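Local coordinates for lactococcal prophage ps3 protein 05 (Staphylococcus epidermidis ATCC 12228, PDB 3G8W) that probably transfers an acetyl group from acetyl-coenzyme A to an acceptor that is not known, as a member of the GNAT acetyltransferase family, at residues B[53-58]-B[69-74]; B[84-89]-B[116-121]; B[136-141]-B[160-165]. All coordinates share one frame; numbering follows the deposited sequence.

Contact 1 of 3, residues B[53-58]-B[69-74]; sequences DYWNIF and TCTLKQ
Strand 55-58 runs antiparallel to strand 69-74, with the short axes 4.4 Å apart and their directions at 162°. Asn56 with Leu72 and Phe58 with Cys70 are the hydrogen-bonded pairs. In each pair, both N-H groups bond to the carbonyl across. A further bond from Gln74 N to Tyr54 O (2.9 Å) carries the ladder back beyond the start of strand 55-58. Trp55 with Lys73 and Ile57 with Thr71 are the non-hydrogen-bonded pairs.

The face with Trp55, Ile57, Thr71 and Lys73 holds the main side-chain contact. Lys73 CG sits over one face of the Trp55 indole, 3.6 Å from the centroid of its five-membered ring. This is a CH-pi contact, shifted toward the CD1 and NE1 rim. CG is anti to the backbone N (chi1 -160°), and the bend at chi2 then turns CD away from the indole. The amine end passes Tyr54, where Lys73 CE lies at the ring edge, 3.9 Å from Tyr54 CE1. Lys73 NZ bonds back to its neighbour's carbonyl, Gln74 O, at 3.1 Å. Thr71 CG2 meets the indole at its edge, 3.8 Å from Trp55 CD1. Further along, Thr71 OG1 lies against Ile57 CG1. Helix 41-48 covers this face, with Ile47 touching both Trp55 and Ile57. A bound CHES molecule, probably from the crystallisation liquor, lies next to Trp55.

On the face with Phe58 and Leu72, the two side chains lie side by side and point the same way. Leu72 CB is at the ring edge, 4.1 Å from Phe58 CE2. Helix 96-112 packs here, and its Tyr109 meets Phe58 edge-to-face. The arrangement is a beta hairpin, 55-62 with 65-74, in the N-terminal half of the GNAT fold's mixed sheet.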
ATOM      1  N   ASP B  53       3.453  -1.012  15.883  1.00 58.01           N
ATOM      2  CA  ASP B  53       2.144  -0.624  16.396  1.00 58.51           C
ATOM      3  C   ASP B  53       0.902  -0.871  15.484  1.00 58.04           C
ATOM      4  O   ASP B  53      -0.197  -1.164  15.974  1.00 57.30           O
ATOM      5  CB  ASP B  53       2.299   0.857  16.801  1.00 59.47           C
ATOM      6  CG  ASP B  53       1.022   1.491  17.269  1.00 60.56           C
ATOM      7  OD1 ASP B  53       0.264   0.856  18.028  1.00 60.74           O
ATOM      8  OD2 ASP B  53       0.794   2.657  16.881  1.00 62.09           O
ATOM      9  N   TYR B  54       1.083  -0.772  14.169  1.00 58.00           N
ATOM     10  CA  TYR B  54      -0.034  -0.860  13.196  1.00 57.90           C
ATOM     11  C   TYR B  54       0.022  -2.111  12.302  1.00 56.95           C
ATOM     12  O   TYR B  54      -0.821  -2.296  11.424  1.00 56.53           O
ATOM     13  CB  TYR B  54       0.051   0.342  12.287  1.00 58.20           C
ATOM     14  CG  TYR B  54       1.447   0.416  11.771  1.00 59.19           C
ATOM     15  CD1 TYR B  54       1.790  -0.169  10.540  1.00 59.54           C
ATOM     16  CD2 TYR B  54       2.456   0.981  12.553  1.00 58.42           C
ATOM     17  CE1 TYR B  54       3.114  -0.141  10.085  1.00 59.91           C
ATOM     18  CE2 TYR B  54       3.758   1.014  12.111  1.00 59.14           C
ATOM     19  CZ  TYR B  54       4.090   0.459  10.882  1.00 59.60           C
ATOM     20  OH  TYR B  54       5.396   0.512  10.449  1.00 60.40           O
ATOM     21  N   TRP B  55       1.034  -2.950  12.511  1.00 56.43           N
ATOM     22  CA  TRP B  55       1.243  -4.146  11.696  1.00 55.77           C
ATOM     23  C   TRP B  55       1.012  -5.399  12.556  1.00 54.31           C
ATOM     24  O   TRP B  55       1.942  -5.883  13.217  1.00 54.34           O
ATOM     25  CB  TRP B  55       2.670  -4.130  11.130  1.00 56.29           C
ATOM     26  CG  TRP B  55       2.822  -4.755   9.769  1.00 56.89           C
ATOM     27  CD1 TRP B  55       1.948  -5.596   9.144  1.00 56.92           C
ATOM     28  CD2 TRP B  55       3.938  -4.608   8.882  1.00 57.02           C
ATOM     29  NE1 TRP B  55       2.443  -5.966   7.918  1.00 57.10           N
ATOM     30  CE2 TRP B  55       3.666  -5.372   7.736  1.00 57.10           C
ATOM     31  CE3 TRP B  55       5.142  -3.893   8.945  1.00 56.85           C
ATOM     32  CZ2 TRP B  55       4.556  -5.447   6.660  1.00 57.19           C
ATOM     33  CZ3 TRP B  55       6.023  -3.971   7.878  1.00 56.42           C
ATOM     34  CH2 TRP B  55       5.729  -4.745   6.756  1.00 56.72           C
ATOM     35  N   ASN B  56      -0.219  -5.913  12.553  1.00 51.95           N
ATOM     36  CA  ASN B  56      -0.621  -6.899  13.559  1.00 50.14           C
ATOM     37  C   ASN B  56      -1.100  -8.244  13.059  1.00 48.78           C
ATOM     38  O   ASN B  56      -2.074  -8.335  12.317  1.00 50.19           O
ATOM     39  CB  ASN B  56      -1.695  -6.308  14.463  1.00 50.75           C
ATOM     40  CG  ASN B  56      -1.186  -5.152  15.303  1.00 51.57           C
ATOM     41  OD1 ASN B  56      -0.073  -4.653  15.109  1.00 51.93           O
ATOM     42  ND2 ASN B  56      -2.007  -4.721  16.251  1.00 51.86           N
ATOM     43  N   ILE B  57      -0.419  -9.295  13.472  1.00 46.26           N
ATOM     44  CA  ILE B  57      -0.857 -10.637  13.189  1.00 44.83           C
ATOM     45  C   ILE B  57      -1.734 -11.129  14.345  1.00 45.08           C
ATOM     46  O   ILE B  57      -1.310 -11.122  15.507  1.00 43.97           O
ATOM     47  CB  ILE B  57       0.336 -11.583  13.064  1.00 44.37           C
ATOM     48  CG1 ILE B  57       1.251 -11.146  11.929  1.00 43.75           C
ATOM     49  CG2 ILE B  57      -0.138 -13.021  12.839  1.00 45.11           C
ATOM     50  CD1 ILE B  57       2.414 -12.079  11.721  1.00 43.73           C
ATOM     51  N   PHE B  58      -2.948 -11.578  14.030  1.00 45.05           N
ATOM     52  CA  PHE B  58      -3.765 -12.244  15.042  1.00 45.62           C
ATOM     53  C   PHE B  58      -3.777 -13.746  14.862  1.00 45.96           C
ATOM     54  O   PHE B  58      -3.716 -14.232  13.727  1.00 46.73           O
ATOM     55  CB  PHE B  58      -5.188 -11.751  14.995  1.00 45.60           C
ATOM     56  CG  PHE B  58      -5.348 -10.327  15.384  1.00 45.52           C
ATOM     57  CD1 PHE B  58      -5.862  -9.999  16.629  1.00 45.25           C
ATOM     58  CD2 PHE B  58      -5.038  -9.309  14.486  1.00 45.18           C
ATOM     59  CE1 PHE B  58      -6.046  -8.673  16.973  1.00 46.20           C
ATOM     60  CE2 PHE B  58      -5.214  -7.971  14.827  1.00 45.50           C
ATOM     61  CZ  PHE B  58      -5.719  -7.646  16.059  1.00 45.68           C
ATOM     62  N   THR B  69      -4.756 -17.764  11.543  1.00 46.63           N
ATOM     63  CA  THR B  69      -3.898 -16.568  11.572  1.00 46.49           C
ATOM     64  C   THR B  69      -4.340 -15.552  10.536  1.00 47.11           C
ATOM     65  O   THR B  69      -4.862 -15.919   9.478  1.00 48.30           O
ATOM     66  CB  THR B  69      -2.418 -16.922  11.317  1.00 45.79           C
ATOM     67  OG1 THR B  69      -1.620 -16.445  12.407  1.00 46.06           O
ATOM     68  CG2 THR B  69      -1.907 -16.344   9.989  1.00 44.75           C
ATOM     69  N   CYS B  70      -4.130 -14.275  10.829  1.00 47.43           N
ATOM     70  CA  CYS B  70      -4.395 -13.243   9.845  1.00 47.67           C
ATOM     71  C   CYS B  70      -3.710 -11.942  10.212  1.00 47.34           C
ATOM     72  O   CYS B  70      -3.692 -11.576  11.379  1.00 48.65           O
ATOM     73  CB  CYS B  70      -5.887 -13.022   9.740  1.00 48.45           C
ATOM     74  SG  CYS B  70      -6.297 -12.054   8.324  1.00 51.99           S
ATOM     75  N   THR B  71      -3.147 -11.241   9.229  1.00 46.65           N
ATOM     76  CA  THR B  71      -2.499  -9.950   9.498  1.00 46.55           C
ATOM     77  C   THR B  71      -3.401  -8.745   9.279  1.00 46.60           C
ATOM     78  O   THR B  71      -4.098  -8.654   8.284  1.00 45.78           O
ATOM     79  CB  THR B  71      -1.229  -9.742   8.656  1.00 46.12           C
ATOM     80  OG1 THR B  71      -0.208 -10.615   9.125  1.00 46.11           O
ATOM     81  CG2 THR B  71      -0.718  -8.330   8.794  1.00 45.64           C
ATOM     82  N   LEU B  72      -3.359  -7.809  10.217  1.00 47.68           N
ATOM     83  CA  LEU B  72      -3.946  -6.498   9.997  1.00 48.60           C
ATOM     84  C   LEU B  72      -2.841  -5.471   9.829  1.00 48.61           C
ATOM     85  O   LEU B  72      -2.021  -5.246  10.747  1.00 49.19           O
ATOM     86  CB  LEU B  72      -4.884  -6.108  11.143  1.00 48.75           C
ATOM     87  CG  LEU B  72      -5.843  -4.974  10.782  1.00 49.19           C
ATOM     88  CD1 LEU B  72      -6.578  -5.265   9.475  1.00 48.55           C
ATOM     89  CD2 LEU B  72      -6.830  -4.718  11.911  1.00 49.30           C
ATOM     90  N   LYS B  73      -2.809  -4.865   8.650  1.00 48.61           N
ATOM     91  CA  LYS B  73      -1.824  -3.829   8.353  1.00 49.63           C
ATOM     92  C   LYS B  73      -2.569  -2.528   8.153  1.00 48.26           C
ATOM     93  O   LYS B  73      -3.240  -2.326   7.151  1.00 48.90           O
ATOM     94  CB  LYS B  73      -0.985  -4.201   7.117  1.00 51.49           C
ATOM     95  CG  LYS B  73       0.342  -3.461   6.990  1.00 54.12           C
ATOM     96  CD  LYS B  73       0.220  -2.052   6.360  1.00 56.49           C
ATOM     97  CE  LYS B  73       1.487  -1.191   6.696  1.00 57.86           C
ATOM     98  NZ  LYS B  73       1.402   0.286   6.355  1.00 57.53           N
ATOM     99  N   GLN B  74      -2.499  -1.666   9.148  1.00 47.47           N
ATOM    100  CA  GLN B  74      -3.114  -0.358   9.066  1.00 47.53           C
ATOM    101  C   GLN B  74      -2.143   0.577   8.334  1.00 48.12           C
ATOM    102  O   GLN B  74      -0.934   0.408   8.420  1.00 48.18           O
ATOM    103  CB  GLN B  74      -3.441   0.136  10.463  1.00 45.92           C
ATOM    104  CG  GLN B  74      -4.311   1.343  10.491  1.00 46.18           C
ATOM    105  CD  GLN B  74      -4.462   1.909  11.877  1.00 46.34           C
ATOM    106  OE1 GLN B  74      -3.949   1.356  12.853  1.00 47.66           O
ATOM    107  NE2 GLN B  74      -5.167   3.019  11.980  1.00 45.81           N
TER

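Contact 2 of 3, residues B[84-89]-B[116-121]; sequences AILENN and ETLMIA
Ala84 and Leu118, and Ile85 and Met119, pair as neighbours on two parallel strands whose short axes come within 4.6 Å. Two good backbone bonds hold them: Met119 N to Ala84 O (2.9 Å) and Leu86 N to Met119 O (2.8 Å). A third, from Ala84 N to Thr117 O, is weak.

The tight side is the buried face with Ala84, Leu86, Leu118 and Ile120. Leu118 CD2 rests against Ala84 CB at 3.9 Å. Ile120 reaches across to Leu86, with its CD1 3.7 Å from Leu86 CB and 3.4 Å from Leu86 O. Its CG1 is anti to the backbone N (chi1 -172°), which turns that branch to the carbonyl of Leu86. Leu86 CD1 and Leu118 CD1 are farther apart, at 4.4 Å.

Helix 96-112 covers this face, with Ile106 on Leu86, and Ile107 and Ala110 on Leu118. It also links the two strands in the chain, making a beta-alpha-beta crossover at the centre of the GNAT sheet. Their splay of 37° is a GNAT hallmark; relatives bind acetyl-CoA there, as this protein probably does.

The looser side carries Ile85 and Met119, a selenomethionine here; both are partly exposed. Ile85 CD1 touches Met119 CB at 3.9 Å, and the two side chains cross obliquely. Beyond CB, the Met119 chain bends twice and its end leads away from strand 84-89. Trp159 of strand 153-163 touches both residues, and a bound CHES molecule lies beside Met119. From Glu87 onward strand 84-89 makes no contact with 116-121. Asn89 bonds instead to Thr69 O and to Asn99 of the helix.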
ATOM      1  N   ALA B  84      -7.212  -0.081   6.385  1.00 43.82           N
ATOM      2  CA  ALA B  84      -6.298  -1.167   6.710  1.00 45.64           C
ATOM      3  C   ALA B  84      -6.487  -2.320   5.773  1.00 45.37           C
ATOM      4  O   ALA B  84      -7.562  -2.490   5.230  1.00 45.48           O
ATOM      5  CB  ALA B  84      -6.486  -1.624   8.188  1.00 45.72           C
ATOM      6  N   ILE B  85      -5.438  -3.112   5.613  1.00 46.30           N
ATOM      7  CA  ILE B  85      -5.443  -4.241   4.712  1.00 48.47           C
ATOM      8  C   ILE B  85      -5.361  -5.482   5.552  1.00 48.56           C
ATOM      9  O   ILE B  85      -4.600  -5.518   6.527  1.00 49.21           O
ATOM     10  CB  ILE B  85      -4.168  -4.260   3.843  1.00 50.60           C
ATOM     11  CG1 ILE B  85      -3.956  -2.935   3.100  1.00 51.39           C
ATOM     12  CG2 ILE B  85      -4.253  -5.352   2.833  1.00 51.66           C
ATOM     13  CD1 ILE B  85      -5.097  -2.528   2.193  1.00 51.04           C
ATOM     14  N   LEU B  86      -6.139  -6.494   5.171  1.00 48.07           N
ATOM     15  CA  LEU B  86      -6.043  -7.842   5.729  1.00 46.89           C
ATOM     16  C   LEU B  86      -5.189  -8.688   4.810  1.00 47.76           C
ATOM     17  O   LEU B  86      -5.415  -8.715   3.614  1.00 50.46           O
ATOM     18  CB  LEU B  86      -7.425  -8.448   5.816  1.00 45.51           C
ATOM     19  CG  LEU B  86      -8.346  -7.968   6.916  1.00 44.91           C
ATOM     20  CD1 LEU B  86      -9.700  -8.517   6.693  1.00 44.88           C
ATOM     21  CD2 LEU B  86      -7.824  -8.516   8.229  1.00 46.24           C
ATOM     22  N   GLU B  87      -4.202  -9.385   5.343  1.00 48.54           N
ATOM     23  CA  GLU B  87      -3.298 -10.176   4.499  1.00 48.33           C
ATOM     24  C   GLU B  87      -2.882 -11.477   5.182  1.00 49.18           C
ATOM     25  O   GLU B  87      -3.007 -11.630   6.413  1.00 49.50           O
ATOM     26  CB  GLU B  87      -2.060  -9.358   4.131  1.00 48.10           C
ATOM     27  N   ASN B  88      -2.373 -12.402   4.367  1.00 49.07           N
ATOM     28  CA  ASN B  88      -1.843 -13.693   4.820  1.00 48.32           C
ATOM     29  C   ASN B  88      -2.768 -14.455   5.797  1.00 47.77           C
ATOM     30  O   ASN B  88      -2.387 -14.766   6.924  1.00 48.05           O
ATOM     31  CB  ASN B  88      -0.387 -13.547   5.334  1.00 47.94           C
ATOM     32  CG  ASN B  88       0.587 -13.007   4.253  1.00 48.29           C
ATOM     33  OD1 ASN B  88       0.393 -13.201   3.059  1.00 49.05           O
ATOM     34  ND2 ASN B  88       1.648 -12.343   4.688  1.00 48.86           N
ATOM     35  N   ASN B  89      -3.986 -14.748   5.338  1.00 47.41           N
ATOM     36  CA  ASN B  89      -4.951 -15.548   6.106  1.00 46.29           C
ATOM     37  C   ASN B  89      -4.582 -17.046   6.043  1.00 45.66           C
ATOM     38  O   ASN B  89      -4.925 -17.727   5.090  1.00 44.66           O
ATOM     39  CB  ASN B  89      -6.379 -15.279   5.592  1.00 44.76           C
ATOM     40  CG  ASN B  89      -7.485 -15.855   6.497  1.00 45.27           C
ATOM     41  OD1 ASN B  89      -8.627 -15.982   6.056  1.00 46.08           O
ATOM     42  ND2 ASN B  89      -7.160 -16.199   7.742  1.00 43.68           N
ATOM     43  N   GLU B 116     -11.812   2.738   9.761  1.00 42.98           N
ATOM     44  CA  GLU B 116     -13.102   2.846   9.111  1.00 43.12           C
ATOM     45  C   GLU B 116     -13.360   1.830   8.026  1.00 43.53           C
ATOM     46  O   GLU B 116     -14.503   1.427   7.809  1.00 43.79           O
ATOM     47  CB  GLU B 116     -13.262   4.234   8.530  1.00 43.52           C
ATOM     48  CG  GLU B 116     -14.233   5.064   9.278  1.00 45.11           C
ATOM     49  CD  GLU B 116     -13.751   6.460   9.443  1.00 46.12           C
ATOM     50  OE1 GLU B 116     -13.729   7.205   8.443  1.00 46.93           O
ATOM     51  OE2 GLU B 116     -13.382   6.815  10.579  1.00 47.84           O
ATOM     52  N   THR B 117     -12.321   1.437   7.298  1.00 44.26           N
ATOM     53  CA  THR B 117     -12.551   0.492   6.243  1.00 45.06           C
ATOM     54  C   THR B 117     -11.458  -0.587   6.136  1.00 45.27           C
ATOM     55  O   THR B 117     -10.281  -0.321   6.388  1.00 45.20           O
ATOM     56  CB  THR B 117     -12.853   1.202   4.884  1.00 46.32           C
ATOM     57  OG1 THR B 117     -11.656   1.439   4.151  1.00 46.84           O
ATOM     58  CG2 THR B 117     -13.640   2.516   5.059  1.00 46.09           C
ATOM     59  N   LEU B 118     -11.869  -1.807   5.779  1.00 45.48           N
ATOM     60  CA  LEU B 118     -10.942  -2.917   5.574  1.00 46.16           C
ATOM     61  C   LEU B 118     -10.930  -3.326   4.117  1.00 47.34           C
ATOM     62  O   LEU B 118     -11.992  -3.381   3.475  1.00 47.67           O
ATOM     63  CB  LEU B 118     -11.314  -4.121   6.427  1.00 45.81           C
ATOM     64  CG  LEU B 118     -11.249  -3.898   7.941  1.00 46.94           C
ATOM     65  CD1 LEU B 118     -11.705  -5.146   8.704  1.00 47.36           C
ATOM     66  CD2 LEU B 118      -9.871  -3.467   8.403  1.00 46.17           C
HETATM   67  N   MSE B 119      -9.726  -3.597   3.607  1.00 46.92           N
HETATM   68  CA  MSE B 119      -9.540  -4.142   2.286  1.00 48.22           C
HETATM   69  C   MSE B 119      -8.719  -5.431   2.289  1.00 47.79           C
HETATM   70  O   MSE B 119      -7.825  -5.637   3.115  1.00 48.60           O
HETATM   71  CB  MSE B 119      -8.865  -3.126   1.378  1.00 50.42           C
HETATM   72  CG  MSE B 119      -9.774  -2.094   0.761  1.00 53.69           C
HETATM   73 SE   MSE B 119      -8.738  -0.465   0.518  0.50 58.08          SE
HETATM   74  CE  MSE B 119      -7.709  -0.838  -1.062  1.00 59.17           C
ATOM     75  N   ILE B 120      -9.017  -6.286   1.327  1.00 46.63           N
ATOM     76  CA  ILE B 120      -8.252  -7.492   1.091  1.00 45.29           C
ATOM     77  C   ILE B 120      -8.158  -7.701  -0.409  1.00 45.33           C
ATOM     78  O   ILE B 120      -9.116  -7.458  -1.140  1.00 44.74           O
ATOM     79  CB  ILE B 120      -8.858  -8.730   1.830  1.00 44.79           C
ATOM     80  CG1 ILE B 120      -7.935  -9.938   1.724  1.00 44.94           C
ATOM     81  CG2 ILE B 120     -10.328  -9.030   1.426  1.00 42.33           C
ATOM     82  CD1 ILE B 120      -8.010 -10.825   2.982  1.00 45.46           C
ATOM     83  N   ALA B 121      -6.973  -8.097  -0.858  1.00 46.40           N
ATOM     84  CA  ALA B 121      -6.740  -8.463  -2.243  1.00 46.50           C
ATOM     85  C   ALA B 121      -6.723  -9.972  -2.297  1.00 48.18           C
ATOM     86  O   ALA B 121      -5.951 -10.623  -1.577  1.00 49.74           O
ATOM     87  CB  ALA B 121      -5.423  -7.894  -2.728  1.00 44.90           C
TER

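Contact 3 of 3, residues B[136-141]-B[160-165]; sequences IGFENL and LIYSTT
The Phe138 ring carries Tyr162 CB over the centre of one face, 3.5 Å from the centroid and 3° off the ring normal. This is a CH-pi contact. CB is nearly the same distance from all six ring carbons. Ile136 CG2 lies at the edge of the ring, in its plane. The Phe138 and Tyr162 side chains cross at about a right angle, with ring centroids 5.4 Å apart. Tyr162 CG is anti to the backbone N (chi1 176°); the ring lies beside Gly137, with Tyr162 CD1 near Gly137 O. The carbonyl carbon of Gly137 and Thr164 CG2 lie in plane at the edge of the tyrosine ring.

Gly137 ends helix 127-136 in a Schellman motif. Its positive phi is a conformation that suits glycine. The chain then enters strand 139-141, which pairs antiparallel with strand 160-163. Glu139 and Ile161 form the hydrogen-bonded pair, N to O at 2.8 Å in both directions. Asn140 and Leu160 form the non-hydrogen-bonded pair, and their side chains diverge. The short strands are strongly splayed, at 119°.

On one side of the strands, Leu160 CD2 packs on Phe138 CB at 3.8 Å. On the other side of the strands, Ile161 CG2 meets Leu141 CB, also at 3.8 Å. CG2 takes the crowded position between the backbone N and carbonyl carbon, and it also lies near Glu139 O.

The hairpin 139-150 with 153-163 lies at one side of the sheet. Strand 153-163 pairs on its other side with strand 117-123, whose Ile120 touches Phe138 and Leu160. Helix 96-112 packs on Ile136 and Tyr162 through Ile103 and Ile107.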
ATOM      1  N   ILE B 136     -18.720 -12.700   4.695  1.00 38.72           N
ATOM      2  CA  ILE B 136     -18.531 -11.893   5.872  1.00 40.44           C
ATOM      3  C   ILE B 136     -19.094 -10.462   5.699  1.00 41.77           C
ATOM      4  O   ILE B 136     -19.525  -9.843   6.673  1.00 43.02           O
ATOM      5  CB  ILE B 136     -17.067 -11.948   6.325  1.00 40.68           C
ATOM      6  CG1 ILE B 136     -16.868 -13.239   7.101  1.00 40.84           C
ATOM      7  CG2 ILE B 136     -16.690 -10.759   7.163  1.00 40.09           C
ATOM      8  CD1 ILE B 136     -15.460 -13.698   7.081  1.00 42.27           C
ATOM      9  N   GLY B 137     -19.136  -9.963   4.467  1.00 41.70           N
ATOM     10  CA  GLY B 137     -19.753  -8.663   4.195  1.00 41.09           C
ATOM     11  C   GLY B 137     -18.899  -7.756   3.326  1.00 41.31           C
ATOM     12  O   GLY B 137     -19.248  -6.600   3.099  1.00 39.90           O
ATOM     13  N   PHE B 138     -17.785  -8.301   2.837  1.00 41.32           N
ATOM     14  CA  PHE B 138     -16.919  -7.605   1.929  1.00 41.82           C
ATOM     15  C   PHE B 138     -17.593  -7.523   0.586  1.00 42.90           C
ATOM     16  O   PHE B 138     -18.424  -8.356   0.245  1.00 44.65           O
ATOM     17  CB  PHE B 138     -15.605  -8.344   1.806  1.00 41.00           C
ATOM     18  CG  PHE B 138     -14.675  -8.157   2.974  1.00 39.98           C
ATOM     19  CD1 PHE B 138     -13.518  -7.410   2.833  1.00 40.39           C
ATOM     20  CD2 PHE B 138     -14.922  -8.770   4.195  1.00 40.31           C
ATOM     21  CE1 PHE B 138     -12.608  -7.268   3.914  1.00 41.22           C
ATOM     22  CE2 PHE B 138     -14.018  -8.640   5.295  1.00 39.87           C
ATOM     23  CZ  PHE B 138     -12.870  -7.897   5.154  1.00 40.05           C
ATOM     24  N   GLU B 139     -17.267  -6.488  -0.167  1.00 44.86           N
ATOM     25  CA  GLU B 139     -17.911  -6.232  -1.455  1.00 45.08           C
ATOM     26  C   GLU B 139     -16.848  -5.814  -2.421  1.00 45.29           C
ATOM     27  O   GLU B 139     -15.768  -5.449  -2.013  1.00 46.22           O
ATOM     28  CB  GLU B 139     -18.962  -5.155  -1.322  1.00 45.42           C
ATOM     29  CG  GLU B 139     -20.168  -5.608  -0.546  1.00 47.22           C
ATOM     30  CD  GLU B 139     -21.249  -4.550  -0.440  1.00 48.88           C
ATOM     31  OE1 GLU B 139     -22.442  -4.931  -0.427  1.00 49.85           O
ATOM     32  OE2 GLU B 139     -20.922  -3.342  -0.377  1.00 49.76           O
ATOM     33  N   ASN B 140     -17.140  -5.922  -3.706  1.00 46.92           N
ATOM     34  CA  ASN B 140     -16.169  -5.643  -4.752  1.00 48.34           C
ATOM     35  C   ASN B 140     -15.791  -4.165  -4.800  1.00 48.00           C
ATOM     36  O   ASN B 140     -16.660  -3.303  -4.788  1.00 47.99           O
ATOM     37  CB  ASN B 140     -16.736  -6.090  -6.104  1.00 50.06           C
ATOM     38  CG  ASN B 140     -16.794  -7.598  -6.237  1.00 52.29           C
ATOM     39  OD1 ASN B 140     -15.789  -8.235  -6.567  1.00 53.74           O
ATOM     40  ND2 ASN B 140     -17.979  -8.184  -5.995  1.00 52.90           N
ATOM     41  N   LEU B 141     -14.494  -3.888  -4.840  1.00 48.36           N
ATOM     42  CA  LEU B 141     -13.972  -2.526  -4.984  1.00 48.42           C
ATOM     43  C   LEU B 141     -13.353  -2.366  -6.365  1.00 48.69           C
ATOM     44  O   LEU B 141     -13.741  -1.510  -7.115  1.00 49.98           O
ATOM     45  CB  LEU B 141     -12.909  -2.254  -3.924  1.00 47.67           C
ATOM     46  CG  LEU B 141     -12.273  -0.857  -3.906  1.00 47.60           C
ATOM     47  CD1 LEU B 141     -13.252   0.241  -3.443  1.00 46.12           C
ATOM     48  CD2 LEU B 141     -11.052  -0.863  -3.029  1.00 47.03           C
ATOM     49  N   LEU B 160     -11.462  -6.502  -2.493  1.00 49.44           N
ATOM     50  CA  LEU B 160     -12.695  -6.335  -1.729  1.00 50.06           C
ATOM     51  C   LEU B 160     -12.583  -5.326  -0.583  1.00 49.33           C
ATOM     52  O   LEU B 160     -11.504  -5.106  -0.007  1.00 48.23           O
ATOM     53  CB  LEU B 160     -13.134  -7.669  -1.159  1.00 50.98           C
ATOM     54  CG  LEU B 160     -13.615  -8.759  -2.091  1.00 51.25           C
ATOM     55  CD1 LEU B 160     -12.579  -9.034  -3.120  1.00 51.30           C
ATOM     56  CD2 LEU B 160     -13.857  -9.969  -1.208  1.00 50.95           C
ATOM     57  N   ILE B 161     -13.725  -4.760  -0.229  1.00 48.75           N
ATOM     58  CA  ILE B 161     -13.786  -3.750   0.817  1.00 49.12           C
ATOM     59  C   ILE B 161     -14.939  -4.063   1.802  1.00 48.66           C
ATOM     60  O   ILE B 161     -16.020  -4.533   1.417  1.00 45.31           O
ATOM     61  CB  ILE B 161     -13.886  -2.327   0.197  1.00 49.90           C
ATOM     62  CG1 ILE B 161     -13.997  -1.238   1.256  1.00 51.17           C
ATOM     63  CG2 ILE B 161     -15.079  -2.231  -0.764  1.00 49.98           C
ATOM     64  CD1 ILE B 161     -13.763   0.194   0.706  1.00 51.84           C
ATOM     65  N   TYR B 162     -14.652  -3.844   3.084  1.00 49.65           N
ATOM     66  CA  TYR B 162     -15.644  -3.910   4.132  1.00 49.86           C
ATOM     67  C   TYR B 162     -15.567  -2.595   4.882  1.00 49.43           C
ATOM     68  O   TYR B 162     -14.486  -2.094   5.167  1.00 48.94           O
ATOM     69  CB  TYR B 162     -15.354  -5.104   5.036  1.00 50.98           C
ATOM     70  CG  TYR B 162     -16.257  -5.245   6.238  1.00 52.26           C
ATOM     71  CD1 TYR B 162     -17.383  -6.058   6.199  1.00 52.73           C
ATOM     72  CD2 TYR B 162     -15.969  -4.579   7.426  1.00 52.57           C
ATOM     73  CE1 TYR B 162     -18.202  -6.196   7.308  1.00 53.01           C
ATOM     74  CE2 TYR B 162     -16.781  -4.696   8.531  1.00 53.11           C
ATOM     75  CZ  TYR B 162     -17.892  -5.512   8.474  1.00 53.71           C
ATOM     76  OH  TYR B 162     -18.686  -5.633   9.599  1.00 54.10           O
ATOM     77  N   SER B 163     -16.725  -2.022   5.170  1.00 50.03           N
ATOM     78  CA  SER B 163     -16.796  -0.814   5.961  1.00 50.91           C
ATOM     79  C   SER B 163     -17.231  -1.101   7.407  1.00 52.62           C
ATOM     80  O   SER B 163     -18.201  -1.814   7.650  1.00 51.98           O
ATOM     81  CB  SER B 163     -17.748   0.162   5.314  1.00 49.86           C
ATOM     82  OG  SER B 163     -18.342   0.939   6.327  1.00 51.97           O
ATOM     83  N   THR B 164     -16.519  -0.539   8.373  1.00 54.56           N
ATOM     84  CA  THR B 164     -16.846  -0.821   9.756  1.00 56.79           C
ATOM     85  C   THR B 164     -17.723   0.254  10.381  1.00 58.77           C
ATOM     86  O   THR B 164     -17.749   0.384  11.599  1.00 59.22           O
ATOM     87  CB  THR B 164     -15.588  -1.005  10.616  1.00 56.60           C
ATOM     88  OG1 THR B 164     -14.744   0.139  10.465  1.00 56.45           O
ATOM     89  CG2 THR B 164     -14.834  -2.259  10.214  1.00 56.11           C
ATOM     90  N   THR B 165     -18.445   1.010   9.553  1.00 61.47           N
ATOM     91  CA  THR B 165     -19.325   2.100  10.026  1.00 64.30           C
ATOM     92  C   THR B 165     -20.782   1.834   9.624  1.00 66.01           C
ATOM     93  O   THR B 165     -21.024   1.307   8.523  1.00 66.67           O
ATOM     94  CB  THR B 165     -18.881   3.475   9.443  1.00 64.62           C
ATOM     95  OG1 THR B 165     -18.697   3.356   8.022  1.00 64.64           O
ATOM     96  CG2 THR B 165     -17.567   3.940  10.081  1.00 64.05           C
TER

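Along the chain the three contacts follow in series; none encloses or crosses another. Contact 1 pairs the open end of the hairpin of strands 55-62 and 65-74. Contact 2 closes the longer loop that runs through helix 96-112. Contact 3 closes the last hairpin, just after helix 127-136. All lie in one mixed sheet. Strands 65-74 and 83-91 are neighbours, so contacts 1 and 2 touch, through probable bonds such as Lys73 O to Ile85 N. Strands 117-123 and 153-163 join contacts 2 and 3, through a probable bond from Leu118 N to Tyr162 O. Contacts 1 and 3 do not touch; their centres are about 18 Å apart, with contact 2 bridging them.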